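Local coordinates for enoyl-CoA hydratase/isomerase family protein (PDB 3L3S) that probably acts as a hydro-lyase of fatty acid metabolism, one of the trimer-forming enzymes of the crotonase superfamily, at residues B[191-194]-B[195-198]; B[213-216]-B[217-221]; B[172-175]-B[176-180]; B[230-233]-B[234-238]. All blocks are in the same frame, centred on the assembly; numbering follows the deposited sequence.

Contact 1. Residues B[191-194]-B[195-198]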
loop_
_atom_site.group_PDB
_atom_site.type_symbol
_atom_site.label_atom_id
_atom_site.label_comp_id
_atom_site.label_asym_id
_atom_site.label_seq_id
_atom_site.Cartn_x
_atom_site.Cartn_y
_atom_site.Cartn_z
ATOM N N GLU B 191 -13.147 -17.706 -18.249
ATOM C CA GLU B 191 -14.315 -16.983 -18.787
ATOM C C GLU B 191 -15.689 -17.625 -18.794
ATOM O O GLU B 191 -16.688 -16.919 -18.921
ATOM C CB GLU B 191 -14.023 -16.327 -20.144
ATOM C CG GLU B 191 -13.106 -17.087 -21.062
ATOM C CD GLU B 191 -11.627 -16.772 -20.846
ATOM O OE1 GLU B 191 -11.150 -15.744 -21.374
ATOM O OE2 GLU B 191 -10.939 -17.566 -20.168
ATOM N N ALA B 192 -15.732 -18.942 -18.599
ATOM C CA ALA B 192 -16.988 -19.693 -18.541
ATOM C C ALA B 192 -17.511 -19.701 -17.100
ATOM O O ALA B 192 -18.714 -19.802 -16.868
ATOM C CB ALA B 192 -16.781 -21.124 -19.042
ATOM N N ALA B 193 -16.597 -19.524 -16.149
ATOM C CA ALA B 193 -16.921 -19.522 -14.722
ATOM C C ALA B 193 -17.075 -18.134 -14.105
ATOM O O ALA B 193 -17.612 -18.015 -13.008
ATOM C CB ALA B 193 -15.878 -20.315 -13.950
ATOM N N LEU B 194 -16.641 -17.100 -14.833
ATOM C CA LEU B 194 -16.689 -15.702 -14.377
ATOM C C LEU B 194 -18.073 -15.178 -13.981
ATOM O O LEU B 194 -18.223 -14.597 -12.907
ATOM C CB LEU B 194 -16.038 -14.766 -15.412
ATOM C CG LEU B 194 -15.661 -13.334 -14.994
ATOM C CD1 LEU B 194 -14.663 -13.339 -13.833
ATOM C CD2 LEU B 194 -15.071 -12.585 -16.168
ATOM N N ALA B 195 -19.076 -15.450 -14.814
ATOM C CA ALA B 195 -20.451 -15.016 -14.567
ATOM C C ALA B 195 -21.053 -15.632 -13.298
ATOM O O ALA B 195 -21.665 -14.917 -12.501
ATOM C CB ALA B 195 -21.331 -15.315 -15.773
ATOM N N THR B 196 -20.830 -16.935 -13.096
ATOM C CA THR B 196 -21.342 -17.645 -11.912
ATOM C C THR B 196 -20.632 -17.212 -10.639
ATOM O O THR B 196 -21.281 -16.988 -9.626
ATOM C CB THR B 196 -21.210 -19.185 -12.017
ATOM O OG1 THR B 196 -19.865 -19.533 -12.371
ATOM C CG2 THR B 196 -22.183 -19.747 -13.039
ATOM N N HIS B 197 -19.308 -17.057 -10.721
ATOM C CA HIS B 197 -18.474 -16.643 -9.591
ATOM C C HIS B 197 -18.956 -15.331 -8.971
ATOM O O HIS B 197 -19.120 -15.250 -7.756
ATOM C CB HIS B 197 -17.013 -16.501 -10.021
ATOM C CG HIS B 197 -16.074 -16.206 -8.889
ATOM N ND1 HIS B 197 -15.483 -17.198 -8.142
ATOM C CD2 HIS B 197 -15.624 -15.032 -8.383
ATOM C CE1 HIS B 197 -14.709 -16.650 -7.221
ATOM N NE2 HIS B 197 -14.777 -15.337 -7.346
ATOM N N VAL B 198 -19.171 -14.328 -9.823
ATOM C CA VAL B 198 -19.644 -13.004 -9.422
ATOM C C VAL B 198 -21.076 -13.077 -8.889
ATOM O O VAL B 198 -21.364 -12.523 -7.834
ATOM C CB VAL B 198 -19.542 -12.000 -10.609
ATOM C CG1 VAL B 198 -20.194 -10.650 -10.271
ATOM C CG2 VAL B 198 -18.084 -11.782 -10.967
#

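Contact 2. Residues B[213-216]-B[217-221]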
loop_
_atom_site.group_PDB
_atom_site.type_symbol
_atom_site.label_atom_id
_atom_site.label_comp_id
_atom_site.label_asym_id
_atom_site.label_seq_id
_atom_site.Cartn_x
_atom_site.Cartn_y
_atom_site.Cartn_z
ATOM N N LEU B 213 -23.159 -4.961 7.624
ATOM C CA LEU B 213 -22.405 -5.016 6.367
ATOM C C LEU B 213 -22.165 -3.609 5.833
ATOM O O LEU B 213 -21.037 -3.270 5.478
ATOM C CB LEU B 213 -23.191 -5.813 5.313
ATOM C CG LEU B 213 -22.613 -6.579 4.113
ATOM C CD1 LEU B 213 -23.721 -6.727 3.092
ATOM C CD2 LEU B 213 -21.424 -5.912 3.466
ATOM N N ARG B 214 -23.237 -2.821 5.747
ATOM C CA ARG B 214 -23.173 -1.450 5.234
ATOM C C ARG B 214 -22.432 -0.518 6.161
ATOM O O ARG B 214 -21.585 0.256 5.714
ATOM C CB ARG B 214 -24.565 -0.919 4.936
ATOM C CG ARG B 214 -25.169 -1.628 3.760
ATOM C CD ARG B 214 -26.652 -1.468 3.694
ATOM N NE ARG B 214 -27.213 -2.554 2.903
ATOM C CZ ARG B 214 -28.497 -2.679 2.599
ATOM N NH1 ARG B 214 -29.379 -1.775 3.015
ATOM N NH2 ARG B 214 -28.895 -3.726 1.887
ATOM N N ARG B 215 -22.694 -0.671 7.460
ATOM C CA ARG B 215 -22.044 0.123 8.498
ATOM C C ARG B 215 -20.554 -0.269 8.529
ATOM O O ARG B 215 -19.685 0.587 8.632
ATOM C CB ARG B 215 -22.708 -0.158 9.848
ATOM C CG ARG B 215 -22.391 0.826 10.956
ATOM C CD ARG B 215 -23.245 2.082 10.905
ATOM N NE ARG B 215 -22.775 3.061 11.884
ATOM C CZ ARG B 215 -22.050 4.139 11.586
ATOM N NH1 ARG B 215 -21.707 4.396 10.328
ATOM N NH2 ARG B 215 -21.643 4.950 12.552
ATOM N N GLY B 216 -20.287 -1.558 8.320
ATOM C CA GLY B 216 -18.929 -2.081 8.313
ATOM C C GLY B 216 -18.083 -1.637 7.133
ATOM O O GLY B 216 -16.898 -1.334 7.297
ATOM N N LEU B 217 -18.704 -1.575 5.955
ATOM C CA LEU B 217 -18.032 -1.141 4.731
ATOM C C LEU B 217 -17.763 0.355 4.787
ATOM O O LEU B 217 -16.677 0.804 4.423
ATOM C CB LEU B 217 -18.887 -1.433 3.493
ATOM C CG LEU B 217 -18.245 -2.087 2.257
ATOM C CD1 LEU B 217 -19.232 -1.996 1.128
ATOM C CD2 LEU B 217 -16.910 -1.473 1.811
ATOM N N GLU B 218 -18.752 1.109 5.262
ATOM C CA GLU B 218 -18.661 2.561 5.379
ATOM C C GLU B 218 -17.544 2.964 6.333
ATOM O O GLU B 218 -16.710 3.806 5.994
ATOM C CB GLU B 218 -19.998 3.142 5.833
ATOM C CG GLU B 218 -20.112 4.650 5.721
ATOM C CD GLU B 218 -21.550 5.116 5.713
ATOM O OE1 GLU B 218 -22.305 4.757 6.647
ATOM O OE2 GLU B 218 -21.931 5.826 4.757
ATOM N N THR B 219 -17.474 2.269 7.466
ATOM C CA THR B 219 -16.458 2.510 8.490
ATOM C C THR B 219 -15.054 2.181 7.959
ATOM O O THR B 219 -14.115 2.937 8.217
ATOM C CB THR B 219 -16.782 1.696 9.762
ATOM O OG1 THR B 219 -18.082 2.069 10.235
ATOM C CG2 THR B 219 -15.780 1.942 10.862
ATOM N N LEU B 220 -14.947 1.111 7.156
ATOM C CA LEU B 220 -13.671 0.677 6.559
ATOM C C LEU B 220 -13.085 1.736 5.623
ATOM O O LEU B 220 -11.901 2.061 5.715
ATOM C CB LEU B 220 -13.833 -0.675 5.835
ATOM C CG LEU B 220 -12.748 -1.297 4.932
ATOM C CD1 LEU B 220 -11.410 -1.503 5.669
ATOM C CD2 LEU B 220 -13.263 -2.621 4.375
ATOM N N ASN B 221 -13.943 2.300 4.774
ATOM C CA ASN B 221 -13.563 3.335 3.818
ATOM C C ASN B 221 -13.123 4.613 4.520
ATOM O O ASN B 221 -12.110 5.215 4.145
ATOM C CB ASN B 221 -14.726 3.646 2.865
ATOM C CG ASN B 221 -15.024 2.506 1.910
ATOM O OD1 ASN B 221 -14.118 1.775 1.485
ATOM N ND2 ASN B 221 -16.301 2.342 1.568
#

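Contact 3. Residues B[172-175]-B[176-180]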
loop_
_atom_site.group_PDB
_atom_site.type_symbol
_atom_site.label_atom_id
_atom_site.label_comp_id
_atom_site.label_asym_id
_atom_site.label_seq_id
_atom_site.Cartn_x
_atom_site.Cartn_y
_atom_site.Cartn_z
ATOM N N ALA B 172 1.121 1.895 -21.441
ATOM C CA ALA B 172 1.097 0.516 -21.910
ATOM C C ALA B 172 -0.097 -0.295 -21.430
ATOM O O ALA B 172 -0.749 0.062 -20.446
ATOM C CB ALA B 172 2.388 -0.183 -21.506
ATOM N N THR B 173 -0.403 -1.363 -22.167
ATOM C CA THR B 173 -1.491 -2.260 -21.810
ATOM C C THR B 173 -0.879 -3.402 -21.004
ATOM O O THR B 173 0.175 -3.942 -21.360
ATOM C CB THR B 173 -2.263 -2.808 -23.037
ATOM O OG1 THR B 173 -1.367 -3.503 -23.907
ATOM C CG2 THR B 173 -2.935 -1.680 -23.805
ATOM N N TYR B 174 -1.516 -3.694 -19.874
ATOM C CA TYR B 174 -1.080 -4.728 -18.944
ATOM C C TYR B 174 -2.103 -5.838 -18.905
ATOM O O TYR B 174 -3.300 -5.566 -18.959
ATOM C CB TYR B 174 -0.920 -4.121 -17.554
ATOM C CG TYR B 174 0.179 -3.084 -17.452
ATOM C CD1 TYR B 174 1.482 -3.449 -17.055
ATOM C CD2 TYR B 174 -0.074 -1.730 -17.741
ATOM C CE1 TYR B 174 2.512 -2.487 -16.939
ATOM C CE2 TYR B 174 0.946 -0.760 -17.634
ATOM C CZ TYR B 174 2.232 -1.152 -17.230
ATOM O OH TYR B 174 3.222 -0.221 -17.123
ATOM N N ASP B 175 -1.631 -7.080 -18.765
ATOM C CA ASP B 175 -2.510 -8.256 -18.733
ATOM C C ASP B 175 -3.196 -8.514 -17.383
ATOM O O ASP B 175 -3.011 -7.750 -16.434
ATOM C CB ASP B 175 -1.773 -9.519 -19.262
ATOM C CG ASP B 175 -0.511 -9.899 -18.452
ATOM O OD1 ASP B 175 -0.144 -9.210 -17.478
ATOM O OD2 ASP B 175 0.125 -10.917 -18.805
ATOM N N ALA B 176 -3.981 -9.587 -17.314
ATOM C CA ALA B 176 -4.701 -9.980 -16.103
ATOM C C ALA B 176 -3.790 -10.443 -14.968
ATOM O O ALA B 176 -4.079 -10.188 -13.794
ATOM C CB ALA B 176 -5.723 -11.059 -16.425
ATOM N N ASP B 177 -2.690 -11.105 -15.330
ATOM C CA ASP B 177 -1.724 -11.613 -14.362
ATOM C C ASP B 177 -1.010 -10.522 -13.581
ATOM O O ASP B 177 -0.862 -10.639 -12.363
ATOM C CB ASP B 177 -0.723 -12.555 -15.028
ATOM C CG ASP B 177 -1.333 -13.903 -15.367
ATOM O OD1 ASP B 177 -1.134 -14.379 -16.505
ATOM O OD2 ASP B 177 -2.006 -14.498 -14.499
ATOM N N TRP B 178 -0.661 -9.433 -14.273
ATOM C CA TRP B 178 0.027 -8.285 -13.676
ATOM C C TRP B 178 -0.956 -7.592 -12.744
ATOM O O TRP B 178 -0.579 -7.142 -11.672
ATOM C CB TRP B 178 0.497 -7.309 -14.774
ATOM C CG TRP B 178 1.295 -6.104 -14.304
ATOM C CD1 TRP B 178 2.657 -6.017 -14.189
ATOM C CD2 TRP B 178 0.778 -4.829 -13.892
ATOM N NE1 TRP B 178 3.019 -4.772 -13.730
ATOM C CE2 TRP B 178 1.890 -4.021 -13.538
ATOM C CE3 TRP B 178 -0.523 -4.284 -13.788
ATOM C CZ2 TRP B 178 1.744 -2.687 -13.082
ATOM C CZ3 TRP B 178 -0.674 -2.955 -13.333
ATOM C CH2 TRP B 178 0.460 -2.175 -12.986
ATOM N N ALA B 179 -2.207 -7.505 -13.194
ATOM C CA ALA B 179 -3.289 -6.875 -12.446
ATOM C C ALA B 179 -3.631 -7.606 -11.160
ATOM O O ALA B 179 -3.974 -6.970 -10.164
ATOM C CB ALA B 179 -4.507 -6.747 -13.300
ATOM N N LEU B 180 -3.540 -8.936 -11.193
ATOM C CA LEU B 180 -3.811 -9.761 -10.019
ATOM C C LEU B 180 -2.710 -9.535 -8.974
ATOM O O LEU B 180 -3.004 -9.284 -7.798
ATOM C CB LEU B 180 -3.899 -11.247 -10.398
ATOM C CG LEU B 180 -4.191 -12.245 -9.261
ATOM C CD1 LEU B 180 -5.568 -11.972 -8.677
ATOM C CD2 LEU B 180 -4.071 -13.688 -9.736
#

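Contact 4. Residues B[230-233]-B[234-238]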
loop_
_atom_site.group_PDB
_atom_site.type_symbol
_atom_site.label_atom_id
_atom_site.label_comp_id
_atom_site.label_asym_id
_atom_site.label_seq_id
_atom_site.Cartn_x
_atom_site.Cartn_y
_atom_site.Cartn_z
ATOM N N GLN B 230 -7.240 7.527 15.487
ATOM C CA GLN B 230 -8.578 8.017 15.154
ATOM C C GLN B 230 -9.426 6.939 14.466
ATOM O O GLN B 230 -10.661 6.960 14.540
ATOM C CB GLN B 230 -8.484 9.274 14.269
ATOM C CG GLN B 230 -7.881 10.515 14.962
ATOM C CD GLN B 230 -8.893 11.346 15.765
ATOM O OE1 GLN B 230 -8.786 12.569 15.831
ATOM N NE2 GLN B 230 -9.868 10.681 16.384
ATOM N N ALA B 231 -8.741 5.988 13.826
ATOM C CA ALA B 231 -9.369 4.876 13.125
ATOM C C ALA B 231 -10.058 3.952 14.124
ATOM O O ALA B 231 -11.195 3.535 13.899
ATOM C CB ALA B 231 -8.339 4.119 12.327
ATOM N N TYR B 232 -9.380 3.698 15.248
ATOM C CA TYR B 232 -9.910 2.870 16.323
ATOM C C TYR B 232 -11.016 3.606 17.096
ATOM O O TYR B 232 -11.951 2.977 17.578
ATOM C CB TYR B 232 -8.795 2.403 17.265
ATOM C CG TYR B 232 -8.100 1.138 16.815
ATOM C CD1 TYR B 232 -8.824 -0.066 16.635
ATOM C CD2 TYR B 232 -6.714 1.123 16.555
ATOM C CE1 TYR B 232 -8.186 -1.257 16.202
ATOM C CE2 TYR B 232 -6.060 -0.068 16.120
ATOM C CZ TYR B 232 -6.806 -1.251 15.943
ATOM O OH TYR B 232 -6.188 -2.405 15.490
ATOM N N ALA B 233 -10.941 4.936 17.147
ATOM C CA ALA B 233 -11.957 5.753 17.829
ATOM C C ALA B 233 -13.280 5.677 17.064
ATOM O O ALA B 233 -14.356 5.642 17.669
ATOM C CB ALA B 233 -11.506 7.193 17.932
ATOM N N LEU B 234 -13.181 5.607 15.736
ATOM C CA LEU B 234 -14.356 5.507 14.885
ATOM C C LEU B 234 -14.890 4.084 14.882
ATOM O O LEU B 234 -16.067 3.847 15.176
ATOM C CB LEU B 234 -14.025 5.928 13.456
ATOM C CG LEU B 234 -15.174 5.872 12.443
ATOM C CD1 LEU B 234 -16.079 7.069 12.599
ATOM C CD2 LEU B 234 -14.614 5.822 11.037
ATOM N N ALA B 235 -13.976 3.154 14.621
ATOM C CA ALA B 235 -14.280 1.740 14.510
ATOM C C ALA B 235 -14.832 0.986 15.722
ATOM O O ALA B 235 -15.740 0.172 15.556
ATOM C CB ALA B 235 -13.087 1.013 13.938
ATOM N N THR B 236 -14.318 1.271 16.924
ATOM C CA THR B 236 -14.756 0.571 18.140
ATOM C C THR B 236 -16.258 0.624 18.466
ATOM O O THR B 236 -16.835 -0.436 18.729
ATOM C CB THR B 236 -13.845 0.890 19.371
ATOM O OG1 THR B 236 -12.488 0.606 19.030
ATOM C CG2 THR B 236 -14.235 0.072 20.585
ATOM N N PRO B 237 -16.912 1.824 18.443
ATOM C CA PRO B 237 -18.353 1.832 18.748
ATOM C C PRO B 237 -19.150 1.130 17.643
ATOM O O PRO B 237 -20.191 0.516 17.908
ATOM C CB PRO B 237 -18.688 3.321 18.807
ATOM C CG PRO B 237 -17.438 3.923 19.264
ATOM C CD PRO B 237 -16.423 3.217 18.414
ATOM N N VAL B 238 -18.595 1.144 16.427
ATOM C CA VAL B 238 -19.220 0.487 15.278
ATOM C C VAL B 238 -19.178 -1.038 15.476
ATOM O O VAL B 238 -20.134 -1.733 15.112
ATOM C CB VAL B 238 -18.564 0.935 13.940
ATOM C CG1 VAL B 238 -19.133 0.184 12.757
ATOM C CG2 VAL B 238 -18.780 2.420 13.720
#

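Contact 1. Residues B[191-194]-B[195-198]
Ala195 follows Leu194 where the chain settles into helix 194-207, one turn before the carbonyl of Leu194 finds its helical donor. Alanine suits the place because it favours helix and presents only a small methyl at an exposed position. Thr196 comes next, with OG1 placed between its backbone N and carbonyl carbon (chi1 51°). That torsion turns the hydroxyl back along the chain, bringing OG1 to 2.8 Å from the carbonyl O of Ala193. His197 makes the first regular helical bond of this stretch: its N meets Ala193 O at 3.0 Å with an N-H...O angle of 161°, the donor lying nearly along the C=O axis. Its CB passes 3.4 Å from Ala193 O, while the imidazole is carried away from the turn. Val198 N then binds Leu194 O at 3.2 Å. CG2 of this beta-branched valine lies against the backbone of the preceding turn, 3.4 Å from Leu194 O, and the side chain as a whole is buried against the sheet. Leu194, CG anti to N, likewise sends its isobutyl group inward. Both buried side chains lie on Tyr130 of strand 128-131 and Leu110 of strand 107-111, with Val198 reaching Ile108 as well. The imidazole of His197 meets the Tyr130 ring at an inclination of about 55°, so this helix start is packed onto neighbouring parallel strands of the main sheet.

Contact 2. Residues B[213-216]-B[217-221]
Thr219 grips the carbonyl oxygen of Arg215 twice: its hydroxyl OG1 donates to Arg215 O at 2.7 Å, and its backbone N donates to the same O at 3.0 Å. The two donors come from opposite faces of the carbonyl plane. OG1 can do this because it stands beside the backbone N (chi1 -58°), so a threonine hides its polar group in a buried helix face. The helix runs on through Leu217 N to Leu213 O, Glu218 N to Arg214 O, and Leu220 N to Gly216 O; the buried glycine, having no side chain, lends only backbone. On the same turn, Arg215 and Glu218 form a long salt bridge, with NH1 3.7 Å from OE1. The carboxylate oxygen sits at the guanidinium edge, yet the planes stand 80° apart, so no two-pronged bond forms. Each charge has a second ion pair, long and weak, Arg215 with Glu241 and Glu218 with Arg222. Close van der Waals contacts complete the turn: Leu217 CB lies 3.5 Å from Leu213 O. Leu213 and Leu217 pack on Leu169 of the second subunit, while Arg215 and Thr219 face Val238, so helix 210-223 is wedged between helix 228-244 and the neighbouring chain.

Contact 3. Residues B[172-175]-B[176-180]
Asp175 closes an extended run and caps helix 176-182, its carbonyl O taking a weak bond from Ala179 N while its side chain serves the first turn. It is the N-cap: OD1 accepts the backbone N of Trp178 at 3.3 Å. The carboxylate reaches this N-H because CG stands between backbone N and carbonyl carbon (chi1 60°), folding the short side chain over the helix end. The donor approaches from above the carboxylate plane, 47° out of it, and OD1 also touches Trp178 CB at 3.4 Å. Aspartate suits the place, its short arm keeping the carboxylate close to the helix end, where it can fold back onto that amide. Just before it, Tyr174 lays its ring over the indole in an offset face-to-face stack, ring carbon CD1 standing over the centre of the indole. The phenol and the six-membered ring of Trp178 have centroids 4.2 Å apart and planes inclined by 30°, and Tyr174 CD1 hangs 3.5 Å from Trp178 CD2. The phenol OH bonds to Glu166, which fixes the far end of the ring, and Met167 lies against both aromatic side chains. Replacing Trp178 by an alanine is likely to leave one face of the Tyr174 ring without its stacking partner. Asp175 OD2 and Asp177 OD1, 4.3 Å apart, place two like charges at the helix start, where the positive end of the helix dipole is likely to ease their repulsion.

Contact 4. Residues B[230-233]-B[234-238]
Thr236 folds its hydroxyl back onto the carbonyl of Tyr232, a threonine-to-backbone bond of the kind seen inside helices, here just ahead of a proline kink in helix 228-244. OG1 donates to Tyr232 O at 2.8 Å and Thr236 N to the same oxygen at 3.0 Å, from opposite faces of the carbonyl plane. With OG1 anti to its own carbonyl carbon (chi1 -54°), the hydroxyl lies alongside the helix and CG2 stands anti to the backbone N. Tyr232 points its CB away from the following turn, though ring atom CD1 is still 4.4 Å from Thr236 OG1, and the hydroxyl stands oblique to the ring. Both polar ends have partners in the second subunit: Tyr232 OH bonds to Gln121 and Thr236 OG1 to Ser94 there. A tyrosine is long enough to reach across such a boundary, and a threonine hydroxyl can serve its own helix and the neighbour together. A valine at Thr236 would probably leave Ser94 of that subunit without its hydroxyl mate and Tyr232 O with a single donor. Elsewhere the turns are joined by regular backbone bonds. Between two alanines, Ala235 N bonds to Ala231 O at 2.9 Å, and Ala235 CB lies 3.2 Å from that oxygen, leaving the methyl close to the backbone on a face that packs on Thr149 of the second subunit. Leu234 N continues the pattern to Gln230 O. The series breaks at Pro237, which has no N-H to offer: its ring CD rests 3.3 Å from Ala233 O.

Overall arrangement
Along the chain the order is contact 3, contact 1, contact 2, contact 4, all in the second half of this crotonase-like chain. Contacts 1 and 3, with centres about 19 Å apart, are both helix starts, on helices 194-207 and 176-182, with strand 187-188 between them in the chain. Contacts 2 and 4 lie inside successive helices, 210-223 and 228-244, with centres about 11 Å apart, and these two touch: Thr219 OG1 meets Val238 CG1 at 3.3 Å. Contact 4 lies about 37 Å, centre to centre, from contact 1. The touching pair also meets the second subunit, consistent with the part C-terminal helices play in crotonase trimers.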